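Local coordinates for protein saframycin Mx1 synthetase B (Legionella pneumophila subsp. pneumophila, PDB 3KXW) that belongs to the ANL superfamily of AMP-binding enzymes and holds 5'-O-[(S)-(dodecanoyloxy)(hydroxy)phosphoryl]adenosine in its pocket, at residues 56-61 and 86-91; 501-506 and 563-568; 524-529 and 574-579. All blocks are in the same frame, centred on the assembly; numbering follows the deposited sequence.

Contact 1 (56-61 and 86-91); sequences TLQAEG and LYAGCI
Q58 NE2 is hydrogen-bonded to Q160 O. This bond holds the NE2 end of the amide, consistent with its place beside A88. The same NE2 comes within 4.3 Å of A88 CA. Further back in the side chain, Q58 CG lies 4.5 Å from A88 CB. W159 and T162 also touch the Q58 side chain.

The second half of the contact is apolar. L57 CD1 meets A88 CB at 4.2 Å. L57 CG sits anti to the carbonyl carbon (chi1 -72°), and the extended chi2 (174°) carries CD1 on to the A88 methyl. The methyl of A88 thus faces two consecutive residues of one helix turn. No hydrogen bond joins 56-61 to 86-91.

The contact pairs the ends of two helices, 43-59 and 76-87, in the N-terminal AMP-binding region. Each closes in a Schellman motif with a glycine of positive phi. At the first end, G61 N bonds to Q58 O at 3.1 Å and A62 N bonds to L57 O. At the second, G89 N bonds to L86 O at 2.9 Å. Beyond G89 the chain enters strand 91-95. L57 and C90 both reach V68 of strand 67-71, which runs parallel beside strand 91-95. A54, one turn before Q58, also touches A88.

Contact 2 (501-506 and 563-568); sequences KLTVMC and KHLLDK
A helix packs on one face of a four-stranded mixed sheet here, in the C-terminal region of the chain. L565 of helix 554-567 meets T503 and M505 of strand 499-508. The two strand residues are two positions apart, so both project from the same face.

M505 is a selenomethionine and gives the larger share of the strand's side of the contact. Its CE lies 3.5 Å from L565 CD1, which is tight for two carbons. The same CE is 3.8 Å from L565 CD2, so one methyl group sits against both branches of the leucine. M505 is extended through chi1 and chi2, then bends at the selenium (chi3 -70°). The bend brings CE alongside L565. The two side chains run past each other in opposite directions.

T503 adds a single methyl. T503 CG2 and L565 CD2 meet tip to tip at 4.0 Å. CG2 is anti to the backbone N of T503, which turns this carbon rather than OG1 to the leucine. No hydrogen bond passes between the segments.

L565 is partly exposed, whereas T503 and M505 are buried. V541 of strand 539-544 touches both M505 and L565 and so widens the apolar patch onto the next strand. T503 also packs on F492 and I494 of strand 486-496, on the other flank. The opposite face of strand 499-508 has a different cover, helix 469-479: L502 packs on I473 and V504 on L477.

Contact 3 (524-529 and 574-579); sequences EIFELV and ATWQLN
F526 and W576 form the closer part of this contact. F526 CD1 lies 3.8 Å from W576 CH2, an outer carbon of the six-membered part of the indole. The two side chains cross at about a right angle. L578 adds a looser touch, with its CD2 4.1 Å from F526 CE1. All three residues are buried.

F526 stands on helix 515-533. Its CG is anti to the backbone N (chi1 -170°), which directs the ring toward the side chains of W576 and L578. W576 belongs to strand 574-577, an outer strand of the C-terminal sheet, and L578 follows just after the strand. The backbone N of L578 lies 3.8 Å above the plane of the W576 ring, offset toward the rim.

Away from this buried cluster the same two elements are more open. T575, next to W576 on the strand, is exposed, and so is E524 on the helix. Q577, partly exposed, turns its OE1 to a hydrogen bond with T539 OG1.

More groups surround the aromatic pair. W576 stacks with F522, one helix turn before F526. K276 makes a cation-pi contact with W576, and its NZ hydrogen-bonds Q577 O. F526 meets Y273, and L578 also packs on Y273. K276 and Y273 come from helix 269-277, in the AMP-binding part of the chain. The segments themselves meet through carbon alone, without a hydrogen bond. The contact is an apolar joint between the helix and the end of the strand; the nearby K276 would probably lend the W576 ring a favourable positive neighbour.

In the fold
Contact 1 stands alone in the N-terminal region, its centre about 51 Å from that of contact 2 and 43 Å from that of contact 3. The centres of contacts 2 and 3 lie about 13 Å apart, and both reach one sheet. Strand 499-508 leads to helix 515-533, and helix 554-567 leads to strand 574-577, so their segments alternate along the chain. They also touch: C506 SG packs 4.0 Å from I525 CD1. All three contacts are largely buried, though L565 in contact 2 and Q58 in contact 1 are partly exposed. Contact 1 joins two helix ends and includes an amide. Contact 2 is aliphatic, through methyl groups of a threonine, a selenomethionine and a leucine. Contact 3 is largely aromatic.

Contact 1 (56-61 and 86-91)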
# COMPACT_ATOMS: atom_id res chain seq x y z
N THR A 56 -11.34 26.75 -8.45
CA THR A 56 -11.83 27.00 -7.10
C THR A 56 -10.68 27.21 -6.10
O THR A 56 -10.70 28.15 -5.31
CB THR A 56 -12.74 25.86 -6.62
OG1 THR A 56 -13.80 25.68 -7.56
CG2 THR A 56 -13.30 26.18 -5.25
N LEU A 57 -9.68 26.34 -6.16
CA LEU A 57 -8.50 26.51 -5.29
C LEU A 57 -7.85 27.88 -5.51
O LEU A 57 -7.51 28.60 -4.57
CB LEU A 57 -7.48 25.38 -5.55
CG LEU A 57 -7.87 23.99 -5.04
CD1 LEU A 57 -6.84 22.92 -5.48
CD2 LEU A 57 -8.02 24.00 -3.50
N GLN A 58 -7.68 28.24 -6.77
CA GLN A 58 -7.10 29.53 -7.10
C GLN A 58 -7.99 30.68 -6.60
O GLN A 58 -7.48 31.67 -6.03
CB GLN A 58 -6.85 29.62 -8.61
CG GLN A 58 -5.71 28.73 -9.08
CD GLN A 58 -5.62 28.66 -10.60
OE1 GLN A 58 -6.61 28.84 -11.31
NE2 GLN A 58 -4.43 28.36 -11.09
N ALA A 59 -9.30 30.54 -6.77
CA ALA A 59 -10.23 31.58 -6.36
C ALA A 59 -10.20 31.76 -4.85
O ALA A 59 -10.46 32.85 -4.33
CB ALA A 59 -11.66 31.26 -6.81
N GLU A 60 -9.86 30.68 -4.14
CA GLU A 60 -9.82 30.71 -2.68
C GLU A 60 -8.46 31.07 -2.10
O GLU A 60 -8.25 30.99 -0.89
CB GLU A 60 -10.29 29.38 -2.11
CG GLU A 60 -11.76 29.09 -2.38
CD GLU A 60 -12.65 30.03 -1.59
OE1 GLU A 60 -12.44 30.16 -0.37
OE2 GLU A 60 -13.56 30.63 -2.19
N GLY A 61 -7.53 31.45 -2.96
CA GLY A 61 -6.27 32.00 -2.51
C GLY A 61 -5.13 31.01 -2.44
O GLY A 61 -4.04 31.38 -2.04
N LEU A 86 -3.02 19.24 -8.64
CA LEU A 86 -1.88 19.35 -9.53
C LEU A 86 -2.07 20.47 -10.57
O LEU A 86 -1.13 21.20 -10.87
CB LEU A 86 -1.58 18.02 -10.25
CG LEU A 86 -1.25 16.79 -9.40
CD1 LEU A 86 -0.53 15.72 -10.21
CD2 LEU A 86 -0.49 17.15 -8.16
N TYR A 87 -3.27 20.57 -11.13
CA TYR A 87 -3.56 21.62 -12.10
C TYR A 87 -3.40 23.02 -11.51
O TYR A 87 -3.15 23.96 -12.25
CB TYR A 87 -4.98 21.52 -12.63
CG TYR A 87 -5.22 20.55 -13.77
CD1 TYR A 87 -4.86 19.21 -13.70
CD2 TYR A 87 -5.89 20.98 -14.92
CE1 TYR A 87 -5.15 18.33 -14.76
CE2 TYR A 87 -6.17 20.11 -15.98
CZ TYR A 87 -5.81 18.79 -15.89
OH TYR A 87 -6.12 17.96 -16.95
N ALA A 88 -3.57 23.15 -10.20
CA ALA A 88 -3.37 24.44 -9.54
C ALA A 88 -1.92 24.67 -9.10
O ALA A 88 -1.59 25.71 -8.54
CB ALA A 88 -4.30 24.56 -8.34
N GLY A 89 -1.05 23.70 -9.36
CA GLY A 89 0.32 23.76 -8.89
C GLY A 89 0.45 23.58 -7.38
O GLY A 89 1.49 23.88 -6.80
N CYS A 90 -0.62 23.09 -6.76
CA CYS A 90 -0.61 22.85 -5.32
C CYS A 90 -0.11 21.44 -5.03
O CYS A 90 -0.16 20.56 -5.89
CB CYS A 90 -2.02 23.05 -4.73
SG CYS A 90 -2.61 24.79 -4.88
N ILE A 91 0.42 21.25 -3.82
CA ILE A 91 0.96 19.97 -3.39
C ILE A 91 -0.18 19.16 -2.74
O ILE A 91 -0.68 19.52 -1.68
CB ILE A 91 2.12 20.17 -2.40
CG1 ILE A 91 3.26 20.96 -3.07
CG2 ILE A 91 2.63 18.80 -1.83
CD1 ILE A 91 4.45 21.19 -2.18

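Contact 2 (501-506 and 563-568)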
# COMPACT_ATOMS: atom_id res chain seq x y z
N LYS A 501 4.84 -12.38 12.34
CA LYS A 501 3.38 -12.57 12.30
C LYS A 501 2.72 -11.71 13.37
O LYS A 501 2.96 -11.91 14.54
CB LYS A 501 3.01 -14.04 12.51
CG LYS A 501 3.76 -15.03 11.61
CD LYS A 501 3.24 -16.47 11.75
CE LYS A 501 1.99 -16.70 10.91
NZ LYS A 501 2.22 -16.29 9.49
N LEU A 502 1.92 -10.75 12.94
CA LEU A 502 1.11 -9.99 13.87
C LEU A 502 0.06 -10.92 14.45
O LEU A 502 -0.68 -11.57 13.71
CB LEU A 502 0.44 -8.83 13.15
CG LEU A 502 -0.58 -8.03 13.94
CD1 LEU A 502 -0.01 -7.56 15.30
CD2 LEU A 502 -1.12 -6.86 13.09
N THR A 503 -0.01 -10.97 15.77
CA THR A 503 -0.84 -11.97 16.44
C THR A 503 -1.79 -11.28 17.39
O THR A 503 -1.38 -10.44 18.14
CB THR A 503 0.04 -12.93 17.24
OG1 THR A 503 1.02 -13.50 16.35
CG2 THR A 503 -0.78 -14.06 17.88
N VAL A 504 -3.07 -11.65 17.35
CA VAL A 504 -4.05 -11.05 18.24
C VAL A 504 -4.65 -12.16 19.07
O VAL A 504 -5.07 -13.17 18.52
CB VAL A 504 -5.16 -10.32 17.47
CG1 VAL A 504 -6.31 -9.94 18.42
CG2 VAL A 504 -4.60 -9.10 16.71
N MSE A 505 -4.68 -12.01 20.39
CA MSE A 505 -5.33 -13.01 21.24
C MSE A 505 -6.48 -12.37 22.00
O MSE A 505 -6.31 -11.30 22.58
CB MSE A 505 -4.32 -13.60 22.24
CG MSE A 505 -4.86 -14.77 23.05
SE MSE A 505 -3.43 -15.51 24.20
CE MSE A 505 -2.32 -16.30 22.78
N CYS A 506 -7.64 -13.03 22.02
CA CYS A 506 -8.83 -12.46 22.67
C CYS A 506 -9.47 -13.48 23.57
O CYS A 506 -9.64 -14.62 23.17
CB CYS A 506 -9.90 -12.07 21.63
SG CYS A 506 -9.35 -10.90 20.41
N LYS A 563 4.14 -15.36 26.12
CA LYS A 563 4.90 -16.42 26.78
C LYS A 563 4.16 -17.75 26.82
O LYS A 563 4.77 -18.81 26.71
CB LYS A 563 5.30 -16.01 28.20
CG LYS A 563 5.71 -17.20 29.06
CD LYS A 563 6.13 -16.79 30.47
CE LYS A 563 6.44 -18.03 31.31
NZ LYS A 563 7.66 -17.84 32.16
N HIS A 564 2.84 -17.69 26.97
CA HIS A 564 2.06 -18.92 27.07
C HIS A 564 1.52 -19.43 25.73
O HIS A 564 1.06 -20.56 25.63
CB HIS A 564 0.95 -18.79 28.11
CG HIS A 564 1.48 -18.68 29.51
ND1 HIS A 564 1.65 -17.47 30.15
CD2 HIS A 564 1.89 -19.63 30.39
CE1 HIS A 564 2.13 -17.68 31.36
NE2 HIS A 564 2.28 -18.98 31.53
N LEU A 565 1.60 -18.61 24.69
CA LEU A 565 1.40 -19.12 23.35
C LEU A 565 2.63 -19.94 23.02
O LEU A 565 2.55 -21.00 22.40
CB LEU A 565 1.27 -17.97 22.35
CG LEU A 565 0.59 -18.33 21.03
CD1 LEU A 565 -0.74 -19.01 21.33
CD2 LEU A 565 0.36 -17.09 20.19
N LEU A 566 3.78 -19.42 23.44
CA LEU A 566 5.07 -20.04 23.20
C LEU A 566 5.25 -21.33 24.00
O LEU A 566 5.80 -22.31 23.50
CB LEU A 566 6.19 -19.04 23.54
CG LEU A 566 7.58 -19.39 22.99
CD1 LEU A 566 7.48 -19.73 21.51
CD2 LEU A 566 8.54 -18.24 23.22
N ASP A 567 4.78 -21.33 25.26
CA ASP A 567 4.73 -22.53 26.09
C ASP A 567 3.86 -23.63 25.47
O ASP A 567 4.23 -24.80 25.48
CB ASP A 567 4.16 -22.21 27.47
CG ASP A 567 5.23 -21.85 28.47
OD1 ASP A 567 5.09 -22.22 29.66
OD2 ASP A 567 6.20 -21.18 28.07
N LYS A 568 2.70 -23.23 24.95
CA LYS A 568 1.66 -24.17 24.53
C LYS A 568 0.93 -24.71 25.76
O LYS A 568 0.47 -25.86 25.77
CB LYS A 568 2.22 -25.30 23.66

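Contact 3 (524-529 and 574-579)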
# COMPACT_ATOMS: atom_id res chain seq x y z
N GLU A 524 -13.97 -10.12 11.33
CA GLU A 524 -14.22 -8.79 11.88
C GLU A 524 -12.95 -8.23 12.49
O GLU A 524 -12.66 -7.03 12.38
CB GLU A 524 -15.32 -8.83 12.94
CG GLU A 524 -16.70 -8.97 12.34
CD GLU A 524 -17.76 -9.42 13.33
OE1 GLU A 524 -17.41 -9.88 14.44
OE2 GLU A 524 -18.96 -9.33 12.98
N ILE A 525 -12.20 -9.10 13.15
CA ILE A 525 -10.95 -8.65 13.73
C ILE A 525 -9.99 -8.23 12.62
O ILE A 525 -9.41 -7.15 12.67
CB ILE A 525 -10.34 -9.73 14.61
CG1 ILE A 525 -11.20 -9.91 15.86
CG2 ILE A 525 -8.92 -9.32 14.98
CD1 ILE A 525 -10.87 -11.19 16.68
N PHE A 526 -9.84 -9.07 11.60
CA PHE A 526 -8.94 -8.72 10.51
C PHE A 526 -9.32 -7.38 9.89
O PHE A 526 -8.46 -6.50 9.70
CB PHE A 526 -8.87 -9.84 9.44
CG PHE A 526 -7.78 -9.60 8.43
CD1 PHE A 526 -6.52 -10.15 8.61
CD2 PHE A 526 -8.02 -8.79 7.34
CE1 PHE A 526 -5.51 -9.91 7.66
CE2 PHE A 526 -7.02 -8.54 6.41
CZ PHE A 526 -5.76 -9.10 6.58
N GLU A 527 -10.60 -7.20 9.59
CA GLU A 527 -11.07 -5.93 9.00
C GLU A 527 -10.84 -4.71 9.90
O GLU A 527 -10.40 -3.65 9.44
CB GLU A 527 -12.54 -6.06 8.62
CG GLU A 527 -13.16 -4.77 8.09
CD GLU A 527 -14.68 -4.88 7.93
OE1 GLU A 527 -15.15 -5.86 7.29
OE2 GLU A 527 -15.39 -4.00 8.45
N LEU A 528 -11.10 -4.86 11.19
CA LEU A 528 -10.89 -3.77 12.13
C LEU A 528 -9.46 -3.26 12.15
O LEU A 528 -9.23 -2.05 12.10
CB LEU A 528 -11.30 -4.19 13.54
CG LEU A 528 -11.11 -3.12 14.61
CD1 LEU A 528 -12.09 -1.96 14.40
CD2 LEU A 528 -11.30 -3.72 16.00
N VAL A 529 -8.50 -4.18 12.26
CA VAL A 529 -7.10 -3.78 12.36
C VAL A 529 -6.61 -3.19 11.02
O VAL A 529 -5.85 -2.23 10.98
CB VAL A 529 -6.24 -4.98 12.79
CG1 VAL A 529 -4.77 -4.60 12.79
CG2 VAL A 529 -6.69 -5.48 14.17
N ALA A 574 -9.93 -21.54 19.94
CA ALA A 574 -9.72 -21.72 18.50
C ALA A 574 -8.58 -20.86 18.04
O ALA A 574 -8.21 -19.88 18.70
CB ALA A 574 -10.99 -21.41 17.71
N THR A 575 -8.00 -21.23 16.90
CA THR A 575 -6.92 -20.46 16.31
C THR A 575 -7.27 -20.23 14.87
O THR A 575 -7.86 -21.10 14.24
CB THR A 575 -5.57 -21.20 16.42
OG1 THR A 575 -5.25 -21.39 17.80
CG2 THR A 575 -4.43 -20.41 15.77
N TRP A 576 -6.93 -19.06 14.34
CA TRP A 576 -7.11 -18.76 12.92
C TRP A 576 -5.73 -18.38 12.39
O TRP A 576 -5.03 -17.59 13.03
CB TRP A 576 -8.08 -17.59 12.80
CG TRP A 576 -8.35 -17.01 11.43
CD1 TRP A 576 -9.37 -17.35 10.58
CD2 TRP A 576 -7.65 -15.92 10.81
NE1 TRP A 576 -9.33 -16.55 9.45
CE2 TRP A 576 -8.28 -15.67 9.57
CE3 TRP A 576 -6.55 -15.13 11.18
CZ2 TRP A 576 -7.84 -14.67 8.69
CZ3 TRP A 576 -6.11 -14.15 10.30
CH2 TRP A 576 -6.75 -13.93 9.07
N GLN A 577 -5.35 -18.95 11.26
CA GLN A 577 -4.06 -18.63 10.63
C GLN A 577 -4.29 -18.23 9.18
O GLN A 577 -4.69 -19.06 8.35
CB GLN A 577 -3.11 -19.83 10.68
CG GLN A 577 -2.70 -20.26 12.09
CD GLN A 577 -1.57 -19.41 12.67
OE1 GLN A 577 -1.36 -18.28 12.24
NE2 GLN A 577 -0.85 -19.96 13.64
N LEU A 578 -4.02 -16.97 8.86
CA LEU A 578 -4.27 -16.44 7.52
C LEU A 578 -3.67 -17.30 6.41
O LEU A 578 -4.32 -17.55 5.38
CB LEU A 578 -3.74 -15.01 7.41
CG LEU A 578 -3.72 -14.38 6.01
CD1 LEU A 578 -5.10 -14.39 5.41
CD2 LEU A 578 -3.19 -12.96 6.10
N ASN A 579 -2.44 -17.75 6.61
CA ASN A 579 -1.72 -18.38 5.51
C ASN A 579 -1.80 -19.89 5.49
O ASN A 579 -1.14 -20.54 4.69
CB ASN A 579 -0.28 -17.87 5.40
CG ASN A 579 0.57 -18.27 6.57
OD1 ASN A 579 0.22 -19.16 7.35
ND2 ASN A 579 1.71 -17.61 6.70